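Local coordinates for sulfoquinovosidase (Escherichia coli, PDB 5AEG), which hydrolyses sulfoquinovosyl diacylglycerides and simpler sulfoquinovosides, releasing sulfoquinovose for breakdown as a source of carbon and sulfur, at residues 403-408 against 467-472; 329-334 against 451-456; 432-437 against 459-464; 247-252 against 498-503; 471-476 against 483-488. All coordinates share one frame; numbering follows the deposited sequence.

Contact 1: residues 403-408 against 467-472. With CA (calcium ion), chain D.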
# COMPACT_ATOMS: atom_id res chain seq x y z
N MET A 403 4.17 -13.68 -4.04
CA MET A 403 4.05 -12.71 -3.02
C MET A 403 5.46 -12.30 -2.66
O MET A 403 6.26 -13.18 -2.36
CB MET A 403 3.32 -13.27 -1.79
CG MET A 403 3.23 -12.38 -0.58
SD MET A 403 2.37 -13.03 0.85
CE MET A 403 0.66 -12.81 0.37
N ALA A 404 5.75 -10.98 -2.72
CA ALA A 404 7.04 -10.46 -2.24
C ALA A 404 6.72 -9.76 -0.96
O ALA A 404 6.31 -8.56 -0.94
CB ALA A 404 7.70 -9.52 -3.25
N ASP A 405 6.84 -10.51 0.14
CA ASP A 405 6.31 -10.09 1.41
C ASP A 405 7.34 -9.26 2.22
O ASP A 405 8.50 -9.24 1.87
CB ASP A 405 5.95 -11.35 2.19
CG ASP A 405 5.00 -11.13 3.34
OD1 ASP A 405 4.38 -10.03 3.55
OD2 ASP A 405 4.82 -12.11 4.09
N PHE A 406 6.86 -8.65 3.29
CA PHE A 406 7.64 -7.86 4.23
C PHE A 406 8.34 -6.64 3.60
O PHE A 406 7.86 -6.15 2.57
CB PHE A 406 8.65 -8.77 4.99
CG PHE A 406 8.03 -9.56 6.05
CD1 PHE A 406 7.97 -9.05 7.34
CD2 PHE A 406 7.64 -10.87 5.81
CE1 PHE A 406 7.37 -9.80 8.38
CE2 PHE A 406 7.03 -11.59 6.81
CZ PHE A 406 6.92 -11.07 8.11
N GLY A 407 9.31 -6.05 4.31
CA GLY A 407 9.85 -4.75 3.95
C GLY A 407 9.69 -3.71 5.01
O GLY A 407 10.44 -2.72 5.01
N GLU A 408 8.69 -3.92 5.91
CA GLU A 408 8.29 -2.99 6.94
C GLU A 408 9.09 -3.12 8.25
O GLU A 408 8.88 -2.36 9.17
CB GLU A 408 6.74 -3.04 7.18
CG GLU A 408 6.26 -4.21 8.03
CD GLU A 408 6.31 -5.57 7.33
OE1 GLU A 408 6.50 -5.56 6.11
OE2 GLU A 408 6.17 -6.65 8.02
N MET A 467 2.16 -4.71 -8.28
CA MET A 467 0.80 -4.84 -7.69
C MET A 467 0.90 -4.71 -6.22
O MET A 467 1.80 -5.36 -5.60
CB MET A 467 0.22 -6.22 -8.04
CG MET A 467 -1.03 -6.57 -7.30
SD MET A 467 -2.53 -5.62 -7.67
CE MET A 467 -2.90 -6.33 -9.29
N MET A 468 0.04 -3.88 -5.62
CA MET A 468 -0.06 -3.84 -4.19
C MET A 468 -1.19 -4.79 -3.74
O MET A 468 -2.21 -4.96 -4.40
CB MET A 468 -0.30 -2.42 -3.62
CG MET A 468 0.67 -1.38 -4.08
SD MET A 468 2.37 -1.78 -3.77
CE MET A 468 2.46 -2.14 -2.06
N TRP A 469 -0.97 -5.43 -2.57
CA TRP A 469 -2.07 -6.09 -1.87
C TRP A 469 -2.22 -5.46 -0.51
O TRP A 469 -1.24 -5.03 0.12
CB TRP A 469 -2.06 -7.61 -1.91
CG TRP A 469 -1.84 -8.38 -0.63
CD1 TRP A 469 -2.80 -8.90 0.21
CD2 TRP A 469 -0.57 -8.81 -0.10
NE1 TRP A 469 -2.19 -9.54 1.25
CE2 TRP A 469 -0.83 -9.45 1.11
CE3 TRP A 469 0.76 -8.59 -0.48
CZ2 TRP A 469 0.22 -9.96 1.93
CZ3 TRP A 469 1.78 -9.11 0.30
CH2 TRP A 469 1.49 -9.73 1.53
N ALA A 470 -3.43 -5.56 0.02
CA ALA A 470 -3.76 -4.87 1.24
C ALA A 470 -3.25 -5.49 2.56
O ALA A 470 -3.60 -5.04 3.61
CB ALA A 470 -5.26 -4.68 1.32
N GLY A 471 -2.39 -6.49 2.46
CA GLY A 471 -1.79 -7.04 3.65
C GLY A 471 -2.80 -7.79 4.50
O GLY A 471 -3.73 -8.32 3.96
N ASP A 472 -2.61 -7.71 5.83
CA ASP A 472 -3.38 -8.55 6.83
C ASP A 472 -4.59 -7.83 7.27
O ASP A 472 -4.51 -6.93 8.06
CB ASP A 472 -2.55 -8.90 8.10
CG ASP A 472 -1.92 -7.60 8.84
OD1 ASP A 472 -1.01 -7.08 8.09
OD2 ASP A 472 -2.27 -7.08 10.04
CA CA D . -4.40 -5.98 10.27
O HOH W 1 -5.11 -8.13 11.03
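The catalytic end of a GH31 (beta/alpha)8 barrel holds this contact, in which Met403 and the nucleophile Asp405 meet the indole of Trp469. Met403 CE lies 3.5 Å from the centroid of the six-membered ring of Trp469, 24° off its normal, a CH-pi contact over one face. SD stands obliquely, 4.2 Å from that ring's centroid, making a Met-aromatic contact as well. The Met403 chain is extended until it bends at chi3 (-79°), which lays CE over the indole; the opposite face carries the backbone N of Gly471. Asp405 OD1 instead approaches the ring edge, 3.5 Å from Trp469 CH2, its carboxylate turned 55° from the ring plane. Arg455 and Tyr333 hold that carboxylate, and Asp504 accepts from Trp469 NE1. A leucine replacing Trp469 would probably deprive Asp504 of its N-H partner and set the Met403 methyl free to turn. Asp472, the inferred proton donor, also binds calcium. Nucleophile and inferred acid in the loops just after strands 401-404 and 468-469 make a typical GH31 active site.

Contact 2: residues 329-334 against 451-456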
# COMPACT_ATOMS: atom_id res chain seq x y z
N GLN A 329 -1.10 -20.55 -14.05
CA GLN A 329 0.23 -20.09 -13.60
C GLN A 329 0.51 -20.55 -12.17
O GLN A 329 -0.44 -20.85 -11.40
CB GLN A 329 0.24 -18.57 -13.66
CG GLN A 329 0.24 -17.99 -15.07
CD GLN A 329 1.57 -18.25 -15.80
OE1 GLN A 329 2.61 -18.23 -15.22
NE2 GLN A 329 1.48 -18.57 -17.03
N PHE A 330 1.79 -20.65 -11.82
CA PHE A 330 2.18 -21.02 -10.47
C PHE A 330 2.86 -19.83 -9.84
O PHE A 330 3.79 -19.22 -10.43
CB PHE A 330 3.20 -22.21 -10.42
CG PHE A 330 3.55 -22.60 -9.04
CD1 PHE A 330 2.63 -23.28 -8.26
CD2 PHE A 330 4.74 -22.22 -8.48
CE1 PHE A 330 2.94 -23.62 -6.95
CE2 PHE A 330 5.04 -22.56 -7.16
CZ PHE A 330 4.14 -23.23 -6.41
N LEU A 331 2.40 -19.49 -8.65
CA LEU A 331 2.96 -18.35 -7.92
C LEU A 331 3.51 -18.75 -6.57
O LEU A 331 2.93 -19.58 -5.85
CB LEU A 331 1.91 -17.23 -7.75
CG LEU A 331 1.37 -16.51 -8.96
CD1 LEU A 331 0.24 -17.28 -9.61
CD2 LEU A 331 0.85 -15.12 -8.60
N ALA A 332 4.59 -18.13 -6.17
CA ALA A 332 5.32 -18.54 -4.95
C ALA A 332 5.45 -17.41 -3.95
O ALA A 332 4.57 -16.59 -3.89
CB ALA A 332 6.66 -19.17 -5.35
N TYR A 333 6.49 -17.39 -3.12
CA TYR A 333 6.62 -16.47 -2.02
C TYR A 333 8.11 -16.24 -1.76
O TYR A 333 8.91 -17.22 -1.77
CB TYR A 333 5.96 -17.06 -0.75
CG TYR A 333 6.12 -16.27 0.50
CD1 TYR A 333 7.33 -16.30 1.25
CD2 TYR A 333 5.10 -15.52 1.02
CE1 TYR A 333 7.48 -15.53 2.39
CE2 TYR A 333 5.24 -14.76 2.18
CZ TYR A 333 6.45 -14.76 2.85
OH TYR A 333 6.61 -14.05 3.97
N ILE A 334 8.43 -14.99 -1.42
CA ILE A 334 9.76 -14.59 -0.99
C ILE A 334 9.66 -13.37 -0.07
O ILE A 334 8.69 -12.57 -0.17
CB ILE A 334 10.72 -14.37 -2.20
CG1 ILE A 334 12.14 -14.10 -1.66
CG2 ILE A 334 10.33 -13.22 -3.11
CD1 ILE A 334 13.18 -14.25 -2.75
N LEU A 451 3.94 -11.47 -12.51
CA LEU A 451 3.29 -10.50 -11.58
C LEU A 451 3.68 -10.81 -10.12
O LEU A 451 3.33 -11.89 -9.58
CB LEU A 451 1.73 -10.51 -11.81
CG LEU A 451 1.22 -9.37 -10.91
CD1 LEU A 451 1.31 -7.96 -11.42
CD2 LEU A 451 0.28 -9.71 -9.77
N PHE A 452 4.39 -9.90 -9.50
CA PHE A 452 4.61 -9.98 -8.05
C PHE A 452 3.75 -8.96 -7.32
O PHE A 452 3.35 -7.91 -7.86
CB PHE A 452 6.09 -9.88 -7.64
CG PHE A 452 6.73 -8.63 -7.94
CD1 PHE A 452 6.74 -7.58 -7.00
CD2 PHE A 452 7.42 -8.48 -9.12
CE1 PHE A 452 7.40 -6.38 -7.31
CE2 PHE A 452 8.02 -7.30 -9.44
CZ PHE A 452 8.05 -6.26 -8.55
N PHE A 453 3.45 -9.27 -6.08
CA PHE A 453 2.60 -8.40 -5.31
C PHE A 453 3.21 -8.19 -3.94
O PHE A 453 3.76 -9.15 -3.37
CB PHE A 453 1.14 -8.88 -5.29
CG PHE A 453 0.94 -10.32 -4.91
CD1 PHE A 453 1.03 -11.31 -5.86
CD2 PHE A 453 0.56 -10.66 -3.62
CE1 PHE A 453 0.88 -12.65 -5.51
CE2 PHE A 453 0.36 -11.99 -3.26
CZ PHE A 453 0.51 -12.97 -4.23
N MET A 454 3.06 -6.97 -3.41
CA MET A 454 3.68 -6.58 -2.16
C MET A 454 2.69 -5.98 -1.23
O MET A 454 1.67 -5.39 -1.67
CB MET A 454 4.78 -5.47 -2.46
CG MET A 454 5.80 -5.99 -3.44
SD MET A 454 7.24 -4.93 -3.57
CE MET A 454 8.08 -5.18 -2.01
N ARG A 455 2.98 -6.03 0.08
CA ARG A 455 2.22 -5.21 0.99
C ARG A 455 2.93 -3.93 1.43
O ARG A 455 2.33 -2.90 1.46
CB ARG A 455 1.71 -5.96 2.22
CG ARG A 455 2.70 -6.55 3.20
CD ARG A 455 1.94 -7.30 4.34
NE ARG A 455 2.97 -8.15 4.99
CZ ARG A 455 3.65 -7.93 6.12
NH1 ARG A 455 3.41 -6.96 6.94
NH2 ARG A 455 4.62 -8.74 6.45
N ALA A 456 4.19 -4.04 1.85
CA ALA A 456 4.97 -2.86 2.16
C ALA A 456 5.31 -2.01 0.98
O ALA A 456 5.48 -2.53 -0.13
CB ALA A 456 6.24 -3.27 2.91
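Leu331 puts one methyl against the rim of the Phe453 ring: CD2 lies in the ring plane, 4.0 Å from CE1 of Phe453, so the approach is edge-on and neither face is used. The leucine comes in roughly perpendicular to the phenylalanine. On the phenylalanine side the first torsion matters, because CG sits between the backbone N and the carbonyl carbon (chi1 51°), and this swings the ring toward strand 329-334. The same Leu331 methyl also lies near the start of the other strand, with CD2 4.2 Å from the carbonyl O of Leu451. The touch is thus small and apolar, and 93 Å² is buried in all, both sides summed. Such a small area fits the backbone spacing: the closest CA atoms, those of Leu331 and Phe452, are 8.5 Å apart, since strand 401-404 runs between the two strands. Met403 of that middle strand touches Phe453, whose ring also meets His502 edge-to-face. Two residues on, Tyr333 of strand 329-334 and Arg455 just past strand 451-454 both bond to the carboxylate of the nucleophile Asp405. Side chains of non-adjacent parallel strands meeting inside the ring of strands are the mark of a (beta/alpha)8 barrel interior.

Contact 3: residues 432-437 against 459-464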
# COMPACT_ATOMS: atom_id res chain seq x y z
N LEU A 432 13.21 -0.33 -1.87
CA LEU A 432 14.50 -0.96 -2.20
C LEU A 432 14.25 -2.45 -2.50
O LEU A 432 14.70 -3.00 -3.52
CB LEU A 432 15.44 -0.82 -1.02
CG LEU A 432 16.92 -1.11 -1.20
CD1 LEU A 432 17.47 -0.41 -2.46
CD2 LEU A 432 17.63 -0.60 0.08
N TRP A 433 13.46 -3.09 -1.64
CA TRP A 433 13.00 -4.48 -1.86
C TRP A 433 12.18 -4.64 -3.11
O TRP A 433 12.40 -5.55 -3.90
CB TRP A 433 12.33 -4.96 -0.54
CG TRP A 433 11.63 -6.27 -0.55
CD1 TRP A 433 10.44 -6.52 0.03
CD2 TRP A 433 12.12 -7.51 -1.05
NE1 TRP A 433 10.15 -7.87 -0.06
CE2 TRP A 433 11.12 -8.48 -0.80
CE3 TRP A 433 13.26 -7.89 -1.77
CZ2 TRP A 433 11.24 -9.81 -1.20
CZ3 TRP A 433 13.40 -9.23 -2.15
CH2 TRP A 433 12.37 -10.18 -1.86
N ALA A 434 11.27 -3.69 -3.36
CA ALA A 434 10.50 -3.69 -4.55
C ALA A 434 11.42 -3.58 -5.83
O ALA A 434 11.22 -4.31 -6.82
CB ALA A 434 9.46 -2.54 -4.56
N LYS A 435 12.43 -2.74 -5.76
CA LYS A 435 13.32 -2.55 -6.92
C LYS A 435 14.03 -3.87 -7.24
O LYS A 435 14.22 -4.18 -8.41
CB LYS A 435 14.35 -1.46 -6.61
CG LYS A 435 15.16 -0.98 -7.81
CD LYS A 435 16.20 0.08 -7.41
CE LYS A 435 16.58 0.88 -8.65
NZ LYS A 435 17.99 1.24 -8.62
N CYS A 436 14.38 -4.64 -6.19
CA CYS A 436 15.10 -5.92 -6.37
C CYS A 436 14.25 -6.87 -7.17
O CYS A 436 14.71 -7.53 -8.18
CB CYS A 436 15.45 -6.48 -5.00
SG CYS A 436 16.51 -7.96 -5.00
N ASN A 437 12.97 -6.93 -6.82
CA ASN A 437 12.00 -7.71 -7.58
C ASN A 437 11.81 -7.22 -9.03
O ASN A 437 11.85 -8.03 -9.99
CB ASN A 437 10.65 -7.76 -6.79
CG ASN A 437 10.71 -8.67 -5.56
OD1 ASN A 437 10.46 -9.89 -5.65
ND2 ASN A 437 11.01 -8.10 -4.39
N THR A 459 8.27 5.47 -1.07
CA THR A 459 8.50 6.30 -2.25
C THR A 459 9.27 5.56 -3.33
O THR A 459 10.33 5.04 -3.07
CB THR A 459 9.21 7.61 -1.85
OG1 THR A 459 8.41 8.34 -0.91
CG2 THR A 459 9.48 8.41 -3.05
N GLY A 460 8.68 5.43 -4.52
CA GLY A 460 9.25 4.64 -5.62
C GLY A 460 8.57 3.31 -5.91
O GLY A 460 8.74 2.71 -7.00
N SER A 461 7.82 2.78 -4.93
CA SER A 461 6.97 1.58 -5.18
C SER A 461 6.01 1.82 -6.35
O SER A 461 5.57 0.91 -7.03
CB SER A 461 6.18 1.19 -3.88
OG SER A 461 7.13 0.65 -2.97
N GLN A 462 5.68 3.08 -6.58
CA GLN A 462 4.88 3.44 -7.74
C GLN A 462 5.48 2.97 -9.11
O GLN A 462 4.73 2.68 -10.05
CB GLN A 462 4.67 4.94 -7.77
CG GLN A 462 3.86 5.55 -6.66
CD GLN A 462 4.61 5.70 -5.35
OE1 GLN A 462 5.85 5.57 -5.30
NE2 GLN A 462 3.86 5.97 -4.28
N LYS A 463 6.80 2.94 -9.20
CA LYS A 463 7.49 2.37 -10.40
C LYS A 463 7.76 0.85 -10.21
O LYS A 463 7.58 0.03 -11.12
CB LYS A 463 8.87 3.05 -10.60
CG LYS A 463 9.64 2.55 -11.85
CD LYS A 463 10.82 3.49 -12.09
CE LYS A 463 11.84 3.05 -13.14
NZ LYS A 463 11.23 2.21 -14.19
N TYR A 464 8.23 0.51 -9.01
CA TYR A 464 8.83 -0.80 -8.82
C TYR A 464 7.89 -1.92 -8.37
O TYR A 464 8.23 -3.05 -8.62
CB TYR A 464 10.00 -0.69 -7.83
CG TYR A 464 11.13 0.19 -8.35
CD1 TYR A 464 11.66 -0.01 -9.63
CD2 TYR A 464 11.60 1.24 -7.59
CE1 TYR A 464 12.69 0.80 -10.11
CE2 TYR A 464 12.61 2.06 -8.07
CZ TYR A 464 13.15 1.83 -9.32
OH TYR A 464 14.14 2.65 -9.76
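The carbonyl O of Gly460 accepts two backbone N-H groups, from Lys463 at 2.9 Å and from Tyr464 at 3.0 Å, and these bonds set the short helical turn that presents Tyr464 to Ala434 and Lys435. Gly460 occupies the N-cap position of this turn. Tyr464 is the centre of the contact, and Lys435 lies along its ring. Lys435 CG sits above the centre of that ring, 3.8 Å from the centroid and 11° off the normal, a CH-pi contact over the face. With CG anti to the backbone N (chi1 -169°), the lysine runs alongside the tyrosine in the same direction, which brings CE to 3.2 Å from Tyr464 OH. CG of Lys463 lies over the opposite face, nearer the rim, so lysine carbons flank both faces, and Tyr438 meets the ring edge-to-face. Closer to the backbones, Ala434 CB rests 3.8 Å from Tyr464 CB. The carbonyl O of Tyr464 is buried here with no polar partner in the model; Ala434 O approaches it at 3.7 Å. Within helix 422-444, Asn437 ND2 bonds to Trp433 O at 2.9 Å, while the Asn437 backbone N reaches that oxygen from the other face of its plane. Helices that follow successive strands, here 401-404 and 451-454, and pack against one another form the outer layer of a (beta/alpha)8 barrel.

Contact 4: residues 247-252 against 498-503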
# COMPACT_ATOMS: atom_id res chain seq x y z
N PRO A 247 3.73 -0.99 -14.56
CA PRO A 247 3.48 -1.68 -15.82
C PRO A 247 2.06 -2.09 -16.02
O PRO A 247 1.28 -2.24 -15.03
CB PRO A 247 4.38 -2.94 -15.72
CG PRO A 247 5.34 -2.67 -14.63
CD PRO A 247 4.59 -1.75 -13.67
N GLU A 248 1.69 -2.32 -17.27
CA GLU A 248 0.51 -3.11 -17.57
C GLU A 248 0.64 -4.52 -16.99
O GLU A 248 1.70 -5.09 -16.95
CB GLU A 248 0.27 -3.23 -19.07
CG GLU A 248 -0.10 -1.89 -19.69
CD GLU A 248 -0.38 -1.96 -21.19
OE1 GLU A 248 -0.16 -3.00 -21.82
OE2 GLU A 248 -0.84 -0.97 -21.71
N LEU A 249 -0.49 -5.03 -16.44
CA LEU A 249 -0.56 -6.39 -15.89
C LEU A 249 -0.46 -7.44 -16.99
O LEU A 249 -0.97 -7.25 -18.10
CB LEU A 249 -1.88 -6.61 -15.15
CG LEU A 249 -2.15 -5.75 -13.91
CD1 LEU A 249 -3.55 -5.98 -13.34
CD2 LEU A 249 -1.14 -6.05 -12.84
N PRO A 250 0.07 -8.60 -16.64
CA PRO A 250 -0.02 -9.67 -17.64
C PRO A 250 -1.41 -10.00 -17.96
O PRO A 250 -2.29 -9.95 -17.07
CB PRO A 250 0.66 -10.84 -16.98
CG PRO A 250 1.56 -10.24 -15.92
CD PRO A 250 0.90 -8.97 -15.48
N ASP A 251 -1.61 -10.41 -19.21
CA ASP A 251 -2.95 -10.73 -19.73
C ASP A 251 -3.67 -11.81 -18.93
O ASP A 251 -4.87 -11.81 -18.84
CB ASP A 251 -2.89 -11.16 -21.21
CG ASP A 251 -4.27 -11.09 -21.88
OD1 ASP A 251 -4.83 -9.96 -21.93
OD2 ASP A 251 -4.85 -12.14 -22.16
N TRP A 252 -2.91 -12.72 -18.34
CA TRP A 252 -3.49 -13.86 -17.66
C TRP A 252 -4.13 -13.50 -16.26
O TRP A 252 -4.95 -14.27 -15.71
CB TRP A 252 -2.47 -15.02 -17.55
CG TRP A 252 -1.20 -14.65 -16.84
CD1 TRP A 252 -0.04 -14.28 -17.41
CD2 TRP A 252 -0.97 -14.65 -15.41
NE1 TRP A 252 0.90 -14.08 -16.46
CE2 TRP A 252 0.36 -14.28 -15.22
CE3 TRP A 252 -1.76 -15.00 -14.28
CZ2 TRP A 252 0.94 -14.17 -13.97
CZ3 TRP A 252 -1.20 -14.91 -13.03
CH2 TRP A 252 0.15 -14.52 -12.87
N HIS A 498 -0.30 4.92 -6.81
CA HIS A 498 -0.27 3.48 -7.09
C HIS A 498 -1.76 3.03 -7.32
O HIS A 498 -2.66 3.19 -6.44
CB HIS A 498 0.39 2.66 -5.99
CG HIS A 498 0.84 1.31 -6.51
ND1 HIS A 498 -0.03 0.40 -7.09
CD2 HIS A 498 2.08 0.80 -6.66
CE1 HIS A 498 0.66 -0.63 -7.54
NE2 HIS A 498 1.94 -0.42 -7.28
N GLY A 499 -2.03 2.59 -8.56
CA GLY A 499 -3.36 2.34 -9.07
C GLY A 499 -3.71 0.85 -9.30
O GLY A 499 -4.70 0.56 -9.90
N LEU A 500 -2.91 -0.11 -8.79
CA LEU A 500 -3.18 -1.53 -8.88
C LEU A 500 -3.22 -2.16 -7.49
O LEU A 500 -2.17 -2.26 -6.85
CB LEU A 500 -2.12 -2.22 -9.78
CG LEU A 500 -1.94 -1.63 -11.20
CD1 LEU A 500 -0.78 -2.28 -11.90
CD2 LEU A 500 -3.19 -1.81 -11.96
N HIS A 501 -4.38 -2.65 -7.04
CA HIS A 501 -4.59 -3.00 -5.65
C HIS A 501 -5.56 -4.15 -5.55
O HIS A 501 -6.61 -4.09 -6.14
CB HIS A 501 -5.20 -1.79 -4.90
CG HIS A 501 -5.17 -1.88 -3.41
ND1 HIS A 501 -6.28 -2.16 -2.65
CD2 HIS A 501 -4.19 -1.58 -2.53
CE1 HIS A 501 -5.99 -2.05 -1.38
NE2 HIS A 501 -4.73 -1.64 -1.28
N HIS A 502 -5.23 -5.12 -4.69
CA HIS A 502 -6.19 -6.19 -4.32
C HIS A 502 -5.99 -6.58 -2.89
O HIS A 502 -5.11 -6.02 -2.16
CB HIS A 502 -6.08 -7.43 -5.28
CG HIS A 502 -4.87 -8.29 -5.05
ND1 HIS A 502 -3.59 -7.90 -5.37
CD2 HIS A 502 -4.75 -9.53 -4.51
CE1 HIS A 502 -2.74 -8.89 -5.13
NE2 HIS A 502 -3.40 -9.84 -4.51
N SER A 503 -6.88 -7.45 -2.45
CA SER A 503 -6.86 -7.95 -1.09
C SER A 503 -7.03 -9.49 -1.09
O SER A 503 -7.51 -10.11 -2.08
CB SER A 503 -7.88 -7.25 -0.20
OG SER A 503 -9.26 -7.49 -0.69
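Leu249 and Leu500 pack together at the N-terminal end of the (beta/alpha)8 barrel, where the loop leading into strand 257-260 runs beside the start of strand 501-505. The tightly packed part is this buried pair: Leu249 CD2 is 3.9 Å from Leu500 CD1, and the two leucines run antiparallel to one another, side by side. Both have CG anti to the carbonyl carbon (chi1 -63° and -54°), a setting that directs each branch into the gap between the segments. Leu451, at the head of strand 451-454, packs on Leu249 as well. The solvent side begins at partly exposed Pro247, which touches Leu500 through its carbonyl O, 3.7 Å from Leu500 CD1, while its ring stays back. Glu248 next to it is exposed and points away from strand 501-505, its side chain touching helix 569-582. Asp251, also partly exposed, is held by salt bridges to Lys569 and Lys573. On the other segment, His498 is placed by a bond from NE2 to Ser465 O; its ND1 receives a straight but long, weak hydrogen bond of 3.4 Å from the backbone N of Leu500, with an angle of 168° at the hydrogen.

Contact 5: residues 471-476 against 483-488. With CA (calcium ion), chain D.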
# COMPACT_ATOMS: atom_id res chain seq x y z
N GLY A 471 -2.39 -6.49 2.46
CA GLY A 471 -1.79 -7.04 3.65
C GLY A 471 -2.80 -7.79 4.50
O GLY A 471 -3.73 -8.32 3.96
N ASP A 472 -2.61 -7.71 5.83
CA ASP A 472 -3.38 -8.55 6.83
C ASP A 472 -4.59 -7.83 7.27
O ASP A 472 -4.51 -6.93 8.06
CB ASP A 472 -2.55 -8.90 8.10
CG ASP A 472 -1.92 -7.60 8.84
OD1 ASP A 472 -1.01 -7.08 8.09
OD2 ASP A 472 -2.27 -7.08 10.04
N GLN A 473 -5.78 -8.23 6.74
CA GLN A 473 -7.02 -7.89 7.39
C GLN A 473 -7.40 -9.03 8.37
O GLN A 473 -7.04 -10.17 8.16
CB GLN A 473 -8.22 -7.81 6.36
CG GLN A 473 -8.22 -6.47 5.66
CD GLN A 473 -7.13 -6.38 4.64
OE1 GLN A 473 -7.11 -7.15 3.69
NE2 GLN A 473 -6.17 -5.47 4.84
N ASN A 474 -8.09 -8.67 9.42
CA ASN A 474 -8.76 -9.66 10.22
C ASN A 474 -9.78 -10.41 9.37
O ASN A 474 -10.39 -9.82 8.47
CB ASN A 474 -9.48 -9.01 11.38
CG ASN A 474 -8.52 -8.45 12.50
OD1 ASN A 474 -7.32 -8.70 12.50
ND2 ASN A 474 -9.07 -7.66 13.40
N VAL A 475 -10.11 -11.63 9.80
CA VAL A 475 -11.27 -12.36 9.25
C VAL A 475 -12.54 -11.90 9.95
O VAL A 475 -13.28 -12.71 10.52
CB VAL A 475 -11.04 -13.89 9.28
CG1 VAL A 475 -9.89 -14.25 8.34
CG2 VAL A 475 -10.82 -14.48 10.68
N ASP A 476 -12.81 -10.59 9.92
CA ASP A 476 -13.92 -9.98 10.64
C ASP A 476 -14.52 -8.92 9.79
O ASP A 476 -14.09 -8.71 8.62
CB ASP A 476 -13.58 -9.53 12.09
CG ASP A 476 -12.77 -8.23 12.21
OD1 ASP A 476 -12.63 -7.41 11.23
OD2 ASP A 476 -12.26 -8.01 13.33
N LEU A 483 -13.01 -6.30 6.12
CA LEU A 483 -13.27 -6.06 4.70
C LEU A 483 -13.31 -4.55 4.30
O LEU A 483 -12.69 -4.17 3.31
CB LEU A 483 -14.56 -6.81 4.24
CG LEU A 483 -14.90 -6.89 2.75
CD1 LEU A 483 -15.94 -8.03 2.62
CD2 LEU A 483 -15.56 -5.62 2.23
N ALA A 484 -14.03 -3.78 5.09
CA ALA A 484 -14.25 -2.33 4.81
C ALA A 484 -12.94 -1.56 4.64
O ALA A 484 -12.86 -0.65 3.82
CB ALA A 484 -15.01 -1.74 5.87
N SER A 485 -11.95 -1.89 5.47
CA SER A 485 -10.71 -1.14 5.56
C SER A 485 -9.91 -1.20 4.25
O SER A 485 -8.99 -0.36 4.00
CB SER A 485 -9.92 -1.65 6.82
OG SER A 485 -9.35 -2.93 6.54
N VAL A 486 -10.19 -2.20 3.40
CA VAL A 486 -9.52 -2.32 2.12
C VAL A 486 -9.83 -1.12 1.17
O VAL A 486 -9.00 -0.73 0.33
CB VAL A 486 -9.85 -3.68 1.43
CG1 VAL A 486 -9.16 -3.77 0.09
CG2 VAL A 486 -9.48 -4.88 2.36
N VAL A 487 -11.05 -0.59 1.28
CA VAL A 487 -11.42 0.51 0.39
C VAL A 487 -10.66 1.84 0.60
O VAL A 487 -10.06 2.32 -0.33
CB VAL A 487 -12.94 0.74 0.33
CG1 VAL A 487 -13.28 1.73 -0.76
CG2 VAL A 487 -13.67 -0.58 0.03
N PRO A 488 -10.57 2.38 1.83
CA PRO A 488 -9.64 3.49 2.03
C PRO A 488 -8.21 3.16 1.70
O PRO A 488 -7.51 4.01 1.18
CB PRO A 488 -9.83 3.92 3.49
CG PRO A 488 -10.63 2.85 4.13
CD PRO A 488 -11.36 2.09 3.02
CA CA D . -4.40 -5.98 10.27
O HOH W 2 -6.90 -3.86 7.34
O HOH W 1 -5.11 -8.13 11.03
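With CG anti to its carbonyl carbon (chi1 -81°) and the chain folded at chi2 (74°), Gln473 lays its amide across Val486 at about a right angle. The amide oxygen OE1 is 3.5 Å from Val486 CG2, a van der Waals touch against a methyl and not a polar bond. Behind the amide, CG of Gln473 comes within 3.8 Å of Ser485 OG. The polar link between the segments is made by a water: Gln473 NE2 donates to it over 3.1 Å, and the water donates in turn to Ser485 OG at 2.7 Å. Each end has a further partner, Ala470 O for NE2 and Gly482 O for OG. This is the loop after barrel strand 468-469 folding over the start of helix 486-495, and it makes an inverse gamma turn centred on Val475, closed by a weak bond of 2.9 Å from Asp476 N to Asn474 O. A leucine in place of Gln473 would probably leave Ala470 O and the bridging water without their N-H donor and cost the water-mediated link to Ser485. Asn474 ND2 reaches Asp476 OD2 at 3.2 Å, coming from above the carboxylate plane (50° out of it). The other amide atom, Asn474 OD1, accepts from the second water at 2.7 Å; that water is a calcium ligand, which places Asn474 in the second shell of the ion bound by Asp472.

Overall arrangement
All five contacts lie in the GH31 barrel domain and share its eight-stranded parallel sheet or the helices and loops attached to it. Contacts 1 and 2, centred about 8 Å apart, alternate along the chain; contact 1 joins strands 401-404 and 468-469, contact 2 strands 329-334 and 451-454. They meet at the nucleophile Asp405, bonded by Tyr333 and Arg455, so barrel packing and catalytic residues form one continuous block. Contact 3, within the loop closed by contact 1, packs helices outside those strands. Contact 4 spans the longest loop, enclosing the other four, and joins contact 1 through adjacent strands 468-469 and 501-505. Contact 5 shares Gly471 and Asp472 with contact 1, linking the calcium site to the catalytic end.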